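Local structure of Carboxylesterase/phospholipase family protein (Francisella tularensis subsp. tularensis, 4F21) at residues I186-E199 / F214-H226. The protein is a serine hydrolase of the alpha/beta-hydrolase superfamily that probably cleaves carboxylic esters, as carboxylesterases and phospholipases of this family do. Sequence-based numbering, arbitrary orientation.
Sequences ILVCHGTDDQVLPE and FANEYKHYVGMQH
The last two parallel strands of an alpha/beta-hydrolase sheet, 186-191 and 216-221, run side by side and end in loops that bring Asp194 to His226, whose NE2 is hydrogen-bonded to Ser140 OG, consistent with a Ser-His-Asp triad. His226 ND1 donates to Asp194 OD2 at 2.9 Å, on the syn side of the carboxylate and close to the imidazole plane, while the two planes stand 46° apart. The CG of Asp194 lies opposite the backbone N (chi1 -159°), which carries the carboxylate toward His226. Asp194 OD1 accepts from Val196 N, closing an Asx turn, and from Leu197 N at 2.9 Å, both from one face; with the His226 bond to OD2 they should limit the carboxylate's rotation. Val196 CG1 sits over the centre of the His226 ring, 3.7 Å from its centroid, a CH-pi contact, and His190 NE2 gives a nearly straight bond, in the plane of the His190 ring, to Leu197 O (2.6 Å). Between the strands, Lys219 N reaches Val188 O at 2.9 Å and Tyr221 N reaches His190 O at 2.9 Å; past the strand ends, Asp193 N bonds Met224 O (2.8 Å). Met224 bends at chi3 to lay CE against Gly191 CA. Helix 199-210 makes the beta-alpha-beta crossover over the Val188 and Tyr218 face, helix 230-243 covers Leu187, Cys189 and Tyr221, and strand 159-163 pairs with 186-191, leaving 216-221 outermost within the chain.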
# COMPACT_ATOMS: atom_id res chain seq x y z
N ILE A 186 -2.21 4.97 -9.17
CA ILE A 186 -2.22 3.75 -8.37
C ILE A 186 -1.51 2.63 -9.12
O ILE A 186 -1.78 2.38 -10.30
CB ILE A 186 -3.66 3.31 -8.03
CG1 ILE A 186 -4.36 4.39 -7.21
CG2 ILE A 186 -3.64 1.98 -7.28
CD1 ILE A 186 -5.79 4.05 -6.85
N LEU A 187 -0.59 1.97 -8.44
CA LEU A 187 0.11 0.82 -9.01
C LEU A 187 -0.23 -0.43 -8.22
O LEU A 187 0.07 -0.52 -7.03
CB LEU A 187 1.62 1.04 -9.01
CG LEU A 187 2.45 -0.17 -9.45
CD1 LEU A 187 2.17 -0.53 -10.90
CD2 LEU A 187 3.94 0.08 -9.23
N VAL A 188 -0.85 -1.39 -8.89
CA VAL A 188 -1.13 -2.68 -8.28
C VAL A 188 -0.16 -3.71 -8.85
O VAL A 188 0.01 -3.81 -10.06
CB VAL A 188 -2.57 -3.14 -8.58
CG1 VAL A 188 -2.89 -4.40 -7.79
CG2 VAL A 188 -3.55 -2.03 -8.24
N CYS A 189 0.49 -4.45 -7.96
CA CYS A 189 1.37 -5.55 -8.37
C CYS A 189 0.95 -6.81 -7.64
O CYS A 189 0.50 -6.75 -6.50
CB CYS A 189 2.83 -5.22 -8.07
SG CYS A 189 3.50 -3.78 -8.94
N HIS A 190 1.10 -7.97 -8.28
CA HIS A 190 0.70 -9.23 -7.65
C HIS A 190 1.34 -10.47 -8.28
O HIS A 190 1.55 -10.53 -9.49
CB HIS A 190 -0.83 -9.37 -7.65
CG HIS A 190 -1.36 -10.11 -6.47
ND1 HIS A 190 -2.13 -9.50 -5.50
CD2 HIS A 190 -1.22 -11.40 -6.09
CE1 HIS A 190 -2.45 -10.39 -4.57
NE2 HIS A 190 -1.91 -11.55 -4.91
N GLY A 191 1.63 -11.46 -7.45
CA GLY A 191 2.25 -12.69 -7.92
C GLY A 191 1.24 -13.70 -8.42
O GLY A 191 0.14 -13.82 -7.89
N THR A 192 1.63 -14.43 -9.46
CA THR A 192 0.75 -15.41 -10.10
C THR A 192 0.65 -16.70 -9.28
O THR A 192 -0.44 -17.27 -9.14
CB THR A 192 1.22 -15.72 -11.53
OG1 THR A 192 0.98 -14.58 -12.36
CG2 THR A 192 0.47 -16.91 -12.11
N ASP A 193 1.77 -17.15 -8.74
CA ASP A 193 1.79 -18.40 -7.99
C ASP A 193 1.65 -18.19 -6.48
O ASP A 193 2.05 -19.04 -5.69
CB ASP A 193 3.07 -19.18 -8.28
CG ASP A 193 3.16 -19.61 -9.73
OD1 ASP A 193 2.55 -18.93 -10.58
OD2 ASP A 193 3.83 -20.62 -10.00
N ASP A 194 1.08 -17.05 -6.09
CA ASP A 194 0.87 -16.75 -4.68
C ASP A 194 -0.18 -17.70 -4.10
O ASP A 194 -1.31 -17.74 -4.58
CB ASP A 194 0.42 -15.30 -4.51
CG ASP A 194 0.66 -14.77 -3.11
OD1 ASP A 194 0.80 -15.59 -2.18
OD2 ASP A 194 0.71 -13.54 -2.94
N GLN A 195 0.21 -18.45 -3.08
CA GLN A 195 -0.69 -19.38 -2.41
C GLN A 195 -1.03 -18.86 -1.02
O GLN A 195 -1.77 -19.50 -0.27
CB GLN A 195 -0.07 -20.77 -2.31
CG GLN A 195 -0.05 -21.55 -3.62
CD GLN A 195 0.68 -22.88 -3.50
OE1 GLN A 195 1.55 -23.04 -2.64
NE2 GLN A 195 0.34 -23.83 -4.37
N VAL A 196 -0.45 -17.72 -0.67
CA VAL A 196 -0.76 -17.04 0.58
C VAL A 196 -1.85 -16.00 0.32
O VAL A 196 -2.80 -15.85 1.10
CB VAL A 196 0.50 -16.36 1.17
CG1 VAL A 196 0.13 -15.19 2.08
CG2 VAL A 196 1.37 -17.37 1.91
N LEU A 197 -1.72 -15.29 -0.80
CA LEU A 197 -2.66 -14.26 -1.19
C LEU A 197 -2.87 -14.36 -2.70
O LEU A 197 -2.21 -13.65 -3.47
CB LEU A 197 -2.12 -12.89 -0.80
CG LEU A 197 -3.08 -11.73 -0.51
CD1 LEU A 197 -4.49 -12.22 -0.27
CD2 LEU A 197 -2.58 -10.95 0.70
N PRO A 198 -3.78 -15.25 -3.14
CA PRO A 198 -4.01 -15.60 -4.55
C PRO A 198 -4.23 -14.40 -5.47
O PRO A 198 -4.63 -13.33 -5.00
CB PRO A 198 -5.27 -16.47 -4.48
CG PRO A 198 -5.22 -17.09 -3.13
CD PRO A 198 -4.66 -16.01 -2.24
N GLU A 199 -3.99 -14.59 -6.76
CA GLU A 199 -3.97 -13.50 -7.73
C GLU A 199 -5.34 -12.86 -7.97
O GLU A 199 -5.43 -11.65 -8.21
CB GLU A 199 -3.37 -13.97 -9.06
CG GLU A 199 -3.06 -12.83 -10.02
CD GLU A 199 -2.78 -13.30 -11.43
OE1 GLU A 199 -2.68 -12.44 -12.33
OE2 GLU A 199 -2.65 -14.53 -11.64
N PHE A 214 -11.17 4.85 -9.43
CA PHE A 214 -9.72 4.94 -9.35
C PHE A 214 -9.06 4.03 -10.38
O PHE A 214 -8.98 2.82 -10.19
CB PHE A 214 -9.23 4.55 -7.95
CG PHE A 214 -9.76 5.43 -6.85
CD1 PHE A 214 -8.98 6.45 -6.33
CD2 PHE A 214 -11.02 5.21 -6.31
CE1 PHE A 214 -9.46 7.25 -5.31
CE2 PHE A 214 -11.50 6.01 -5.29
CZ PHE A 214 -10.72 7.03 -4.79
N ALA A 215 -8.58 4.62 -11.47
CA ALA A 215 -7.87 3.86 -12.49
C ALA A 215 -6.51 3.44 -11.96
O ALA A 215 -5.88 4.15 -11.19
CB ALA A 215 -7.72 4.69 -13.75
N ASN A 216 -6.05 2.26 -12.39
CA ASN A 216 -4.78 1.73 -11.93
C ASN A 216 -4.13 0.79 -12.94
O ASN A 216 -4.81 0.13 -13.72
CB ASN A 216 -4.96 1.00 -10.59
CG ASN A 216 -5.81 -0.25 -10.71
OD1 ASN A 216 -5.32 -1.32 -11.07
ND2 ASN A 216 -7.09 -0.13 -10.40
N GLU A 217 -2.80 0.74 -12.92
CA GLU A 217 -2.04 -0.22 -13.70
C GLU A 217 -1.98 -1.54 -12.95
O GLU A 217 -1.50 -1.59 -11.82
CB GLU A 217 -0.62 0.27 -13.94
CG GLU A 217 -0.47 1.35 -15.00
CD GLU A 217 0.95 1.89 -15.06
OE1 GLU A 217 1.53 2.15 -13.98
OE2 GLU A 217 1.48 2.05 -16.18
N TYR A 218 -2.48 -2.61 -13.56
CA TYR A 218 -2.38 -3.93 -12.95
C TYR A 218 -1.21 -4.70 -13.56
O TYR A 218 -1.22 -5.02 -14.75
CB TYR A 218 -3.68 -4.71 -13.09
CG TYR A 218 -3.64 -6.06 -12.42
CD1 TYR A 218 -4.03 -6.21 -11.09
CD2 TYR A 218 -3.20 -7.19 -13.09
CE1 TYR A 218 -3.99 -7.44 -10.47
CE2 TYR A 218 -3.15 -8.42 -12.48
CZ TYR A 218 -3.54 -8.54 -11.17
OH TYR A 218 -3.50 -9.77 -10.55
N LYS A 219 -0.22 -5.00 -12.73
CA LYS A 219 0.98 -5.69 -13.20
C LYS A 219 1.22 -6.98 -12.43
O LYS A 219 1.78 -6.96 -11.33
CB LYS A 219 2.20 -4.77 -13.08
CG LYS A 219 1.97 -3.38 -13.65
CD LYS A 219 3.27 -2.69 -13.98
CE LYS A 219 3.02 -1.42 -14.78
NZ LYS A 219 4.28 -0.82 -15.29
N HIS A 220 0.80 -8.11 -12.99
CA HIS A 220 1.04 -9.40 -12.36
C HIS A 220 2.31 -10.06 -12.90
O HIS A 220 2.68 -9.85 -14.05
CB HIS A 220 -0.16 -10.34 -12.48
CG HIS A 220 -0.38 -10.89 -13.85
ND1 HIS A 220 -1.42 -10.48 -14.66
CD2 HIS A 220 0.30 -11.82 -14.56
CE1 HIS A 220 -1.37 -11.14 -15.80
NE2 HIS A 220 -0.33 -11.95 -15.77
N TYR A 221 2.96 -10.85 -12.05
CA TYR A 221 4.22 -11.49 -12.43
C TYR A 221 4.12 -13.02 -12.38
O TYR A 221 3.82 -13.60 -11.34
CB TYR A 221 5.36 -10.99 -11.53
CG TYR A 221 5.55 -9.49 -11.60
CD1 TYR A 221 4.78 -8.64 -10.81
CD2 TYR A 221 6.47 -8.93 -12.46
CE1 TYR A 221 4.94 -7.26 -10.87
CE2 TYR A 221 6.64 -7.56 -12.54
CZ TYR A 221 5.87 -6.73 -11.74
OH TYR A 221 6.03 -5.36 -11.81
N VAL A 222 4.34 -13.66 -13.52
CA VAL A 222 4.24 -15.11 -13.61
C VAL A 222 5.32 -15.76 -12.75
O VAL A 222 6.42 -15.22 -12.62
CB VAL A 222 4.37 -15.60 -15.07
CG1 VAL A 222 3.96 -17.07 -15.19
CG2 VAL A 222 3.53 -14.73 -16.00
N GLY A 223 4.99 -16.90 -12.16
CA GLY A 223 5.95 -17.65 -11.37
C GLY A 223 6.12 -17.11 -9.97
O GLY A 223 6.26 -17.88 -9.02
N MET A 224 6.09 -15.79 -9.83
CA MET A 224 6.29 -15.16 -8.54
C MET A 224 5.18 -15.53 -7.56
O MET A 224 4.00 -15.61 -7.94
CB MET A 224 6.37 -13.64 -8.68
CG MET A 224 6.96 -12.96 -7.46
SD MET A 224 6.98 -11.17 -7.59
CE MET A 224 5.24 -10.81 -7.37
N GLN A 225 5.55 -15.76 -6.31
CA GLN A 225 4.59 -16.09 -5.27
C GLN A 225 4.34 -14.89 -4.37
O GLN A 225 4.08 -13.78 -4.85
CB GLN A 225 5.07 -17.28 -4.44
CG GLN A 225 5.53 -18.47 -5.27
CD GLN A 225 5.23 -19.80 -4.60
OE1 GLN A 225 6.10 -20.41 -3.98
NE2 GLN A 225 3.99 -20.25 -4.72
N HIS A 226 4.43 -15.10 -3.06
CA HIS A 226 4.24 -14.02 -2.10
C HIS A 226 5.58 -13.35 -1.79
O HIS A 226 6.18 -13.60 -0.75
CB HIS A 226 3.61 -14.56 -0.81
CG HIS A 226 2.96 -13.50 0.03
ND1 HIS A 226 1.93 -12.72 -0.43
CD2 HIS A 226 3.21 -13.10 1.30
CE1 HIS A 226 1.56 -11.88 0.52
NE2 HIS A 226 2.32 -12.09 1.58